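Side-chain contact in endoribonuclease PemK (Escherichia coli, PDB 1M1F), which acts as the toxin of a plasmid-maintenance toxin-antitoxin system, probably as an endoribonuclease that kills plasmid-free daughter cells unless its cognate antitoxin neutralises it: residues H17-T22 / C74-T79. Numbering follows the deposited sequence.
Sequences HEQQGT and CDQPRT
The loop around Q19 passes the broken strand 71-79 at Q76 without joining the sheet, the two CA atoms standing 7.8 Å apart, and the gap is bridged by side-chain contact. Q76 does most of the reaching. Its CG lies anti to the carbonyl carbon (chi1 -64°) and the chain beyond runs extended, which carries the amide end up to the backbone of Q19. There the modelled NE2 of Q76 lies 3.3 Å from N of Q19; the amide is probably turned over in the model, and once reversed it may accept a hydrogen bond from that N-H. The same amide end packs against the aliphatic root of Q19, with CB of Q19 3.5 Å from the modelled NE2 of Q76. A bend at chi2 (65°) brings the amide of Q19 beside that of Q76; the side chains cross at about a right angle, the amide planes 38° apart. A water also spans the two segments: it donates to O of Q19 at 2.7 Å and accepts a weak bond from NH1 of R78 at 3.0 Å. NH1 of R78 binds O of L11 directly. Next to Q19, OE1 of E18 bonds N of A15, while OE2 meets the backbone N of D81 and forms a salt bridge with R85, both of the second subunit. The principle illustrated is a long loop approached by polar side chains, Q76 from the break in strand 71-79 and R78 from its resumed part: in this SH3-like PemK/MazF fold they probably brace the loop joining strands 5-10 and 22-27, beside the homodimer interface.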
ATOM      1  N   HIS A  17      12.219   9.264  -0.801  1.00 11.80           N
ATOM      2  CA  HIS A  17      11.250   9.934   0.068  1.00 12.87           C
ATOM      3  C   HIS A  17      10.379   8.966   0.882  1.00 12.17           C
ATOM      4  O   HIS A  17       9.515   9.407   1.635  1.00 12.62           O
ATOM      5  CB  HIS A  17      10.291  10.813  -0.756  1.00 13.80           C
ATOM      6  CG  HIS A  17      10.942  11.940  -1.505  1.00 17.29           C
ATOM      7  ND1 HIS A  17      11.318  11.836  -2.827  1.00 19.68           N
ATOM      8  CD2 HIS A  17      11.209  13.218  -1.139  1.00 19.85           C
ATOM      9  CE1 HIS A  17      11.821  12.988  -3.234  1.00 20.89           C
ATOM     10  NE2 HIS A  17      11.771  13.842  -2.228  1.00 21.17           N
ATOM     11  N   GLU A  18      10.581   7.659   0.734  1.00 11.13           N
ATOM     12  CA  GLU A  18       9.762   6.676   1.441  1.00 11.16           C
ATOM     13  C   GLU A  18       9.836   6.858   2.953  1.00 11.61           C
ATOM     14  O   GLU A  18      10.886   7.176   3.495  1.00 11.66           O
ATOM     15  CB  GLU A  18      10.200   5.261   1.060  1.00 10.60           C
ATOM     16  CG  GLU A  18       9.843   4.898  -0.379  1.00  9.91           C
ATOM     17  CD  GLU A  18      10.643   3.743  -0.953  1.00  9.06           C
ATOM     18  OE1 GLU A  18      11.298   2.991  -0.195  1.00  8.98           O
ATOM     19  OE2 GLU A  18      10.616   3.582  -2.191  1.00  7.90           O
ATOM     20  N   GLN A  19       8.711   6.666   3.631  1.00 12.12           N
ATOM     21  CA  GLN A  19       8.660   6.789   5.075  1.00 12.51           C
ATOM     22  C   GLN A  19       9.664   5.826   5.702  1.00 13.01           C
ATOM     23  O   GLN A  19       9.667   4.637   5.394  1.00 12.67           O
ATOM     24  CB  GLN A  19       7.249   6.495   5.579  1.00 12.74           C
ATOM     25  CG  GLN A  19       7.070   6.800   7.055  1.00 13.64           C
ATOM     26  CD  GLN A  19       7.215   8.278   7.370  1.00 15.93           C
ATOM     27  OE1 GLN A  19       8.046   8.662   8.193  1.00 17.79           O
ATOM     28  NE2 GLN A  19       6.422   9.104   6.712  1.00 17.49           N
ATOM     29  N   GLN A  20      10.501   6.355   6.593  1.00 13.68           N
ATOM     30  CA  GLN A  20      11.566   5.583   7.231  1.00 13.92           C
ATOM     31  C   GLN A  20      11.282   5.264   8.693  1.00 13.66           C
ATOM     32  O   GLN A  20      10.332   5.782   9.291  1.00 13.88           O
ATOM     33  CB  GLN A  20      12.890   6.370   7.214  1.00 14.53           C
ATOM     34  CG  GLN A  20      13.242   7.057   5.905  1.00 15.44           C
ATOM     35  CD  GLN A  20      14.625   7.704   5.925  1.00 17.31           C
ATOM     36  OE1 GLN A  20      15.239   7.909   4.872  1.00 20.31           O
ATOM     37  NE2 GLN A  20      15.114   8.027   7.121  1.00 17.32           N
ATOM     38  N   GLY A  21      12.124   4.405   9.255  1.00 12.88           N
ATOM     39  CA  GLY A  21      12.156   4.174  10.690  1.00 12.55           C
ATOM     40  C   GLY A  21      11.308   3.066  11.276  1.00 11.77           C
ATOM     41  O   GLY A  21      10.521   2.406  10.599  1.00 12.23           O
ATOM     42  N   THR A  22      11.513   2.846  12.567  1.00 10.71           N
ATOM     43  CA  THR A  22      10.677   1.962  13.349  1.00 10.59           C
ATOM     44  C   THR A  22       9.625   2.883  13.954  1.00 10.14           C
ATOM     45  O   THR A  22       9.951   3.855  14.638  1.00 11.09           O
ATOM     46  CB  THR A  22      11.484   1.283  14.447  1.00 10.62           C
ATOM     47  OG1 THR A  22      12.396   0.348  13.861  1.00 11.60           O
ATOM     48  CG2 THR A  22      10.595   0.429  15.325  1.00 11.47           C
ATOM     49  N   CYS A  74      -2.335   8.365   5.456  1.00  6.97           N
ATOM     50  CA  CYS A  74      -3.160   7.483   4.643  1.00  7.74           C
ATOM     51  C   CYS A  74      -2.697   7.402   3.203  1.00  7.66           C
ATOM     52  O   CYS A  74      -3.128   6.524   2.459  1.00  9.67           O
ATOM     53  CB  CYS A  74      -4.624   7.921   4.693  1.00  7.83           C
ATOM     54  SG  CYS A  74      -5.346   7.971   6.342  1.00  9.95           S
ATOM     55  N   ASP A  75      -1.826   8.325   2.816  1.00  7.25           N
ATOM     56  CA  ASP A  75      -1.256   8.334   1.475  1.00  8.01           C
ATOM     57  C   ASP A  75      -0.087   7.365   1.298  1.00  7.90           C
ATOM     58  O   ASP A  75       0.426   7.254   0.189  1.00  8.30           O
ATOM     59  CB  ASP A  75      -0.830   9.746   1.051  1.00  8.82           C
ATOM     60  CG  ASP A  75       0.038  10.458   2.072  1.00 10.11           C
ATOM     61  OD1 ASP A  75       0.068  10.085   3.262  1.00 12.01           O
ATOM     62  OD2 ASP A  75       0.714  11.464   1.757  1.00 12.68           O
ATOM     63  N   GLN A  76       0.327   6.648   2.345  1.00  7.52           N
ATOM     64  CA  GLN A  76       1.483   5.759   2.206  1.00  7.62           C
ATOM     65  C   GLN A  76       1.211   4.320   2.629  1.00  6.55           C
ATOM     66  O   GLN A  76       1.928   3.760   3.464  1.00  6.56           O
ATOM     67  CB  GLN A  76       2.705   6.304   2.971  1.00  8.45           C
ATOM     68  CG  GLN A  76       3.243   7.644   2.429  1.00 11.10           C
ATOM     69  CD  GLN A  76       4.748   7.935   2.729  1.00 14.12           C
ATOM     70  OE1 GLN A  76       5.080   9.060   3.121  1.00 16.66           O
ATOM     71  NE2 GLN A  76       5.643   6.962   2.477  1.00 14.59           N
ATOM     72  N   PRO A  77       0.216   3.669   2.039  1.00  5.88           N
ATOM     73  CA  PRO A  77      -0.026   2.269   2.386  1.00  5.96           C
ATOM     74  C   PRO A  77       1.131   1.371   1.943  1.00  6.00           C
ATOM     75  O   PRO A  77       1.765   1.619   0.908  1.00  6.26           O
ATOM     76  CB  PRO A  77      -1.291   1.939   1.607  1.00  6.00           C
ATOM     77  CG  PRO A  77      -1.248   2.872   0.438  1.00  6.14           C
ATOM     78  CD  PRO A  77      -0.731   4.153   1.007  1.00  5.87           C
ATOM     79  N   ARG A  78       1.365   0.314   2.706  1.00  6.32           N
ATOM     80  CA  ARG A  78       2.409  -0.633   2.391  1.00  7.31           C
ATOM     81  C   ARG A  78       2.032  -2.011   2.880  1.00  6.25           C
ATOM     82  O   ARG A  78       1.538  -2.170   3.998  1.00  6.43           O
ATOM     83  CB  ARG A  78       3.666  -0.207   3.113  1.00  8.90           C
ATOM     84  CG  ARG A  78       4.856  -0.895   2.734  1.00 13.24           C
ATOM     85  CD  ARG A  78       6.076  -0.105   3.096  1.00 16.99           C
ATOM     86  NE  ARG A  78       7.149  -1.037   3.123  1.00 19.38           N
ATOM     87  CZ  ARG A  78       8.307  -0.840   3.704  1.00 18.96           C
ATOM     88  NH1 ARG A  78       8.602   0.314   4.288  1.00 18.59           N
ATOM     89  NH2 ARG A  78       9.174  -1.822   3.667  1.00 20.77           N
ATOM     90  N   THR A  79       2.278  -3.008   2.045  1.00  6.11           N
ATOM     91  CA  THR A  79       2.086  -4.397   2.404  1.00  6.20           C
ATOM     92  C   THR A  79       3.370  -4.871   3.066  1.00  6.64           C
ATOM     93  O   THR A  79       4.445  -4.752   2.478  1.00  7.54           O
ATOM     94  CB  THR A  79       1.816  -5.198   1.132  1.00  6.33           C
ATOM     95  OG1 THR A  79       0.584  -4.749   0.542  1.00  6.34           O
ATOM     96  CG2 THR A  79       1.629  -6.661   1.437  1.00  7.19           C
TER
HETATM   97  O   HOH W   1       8.342   3.204   3.570  1.00 18.55           O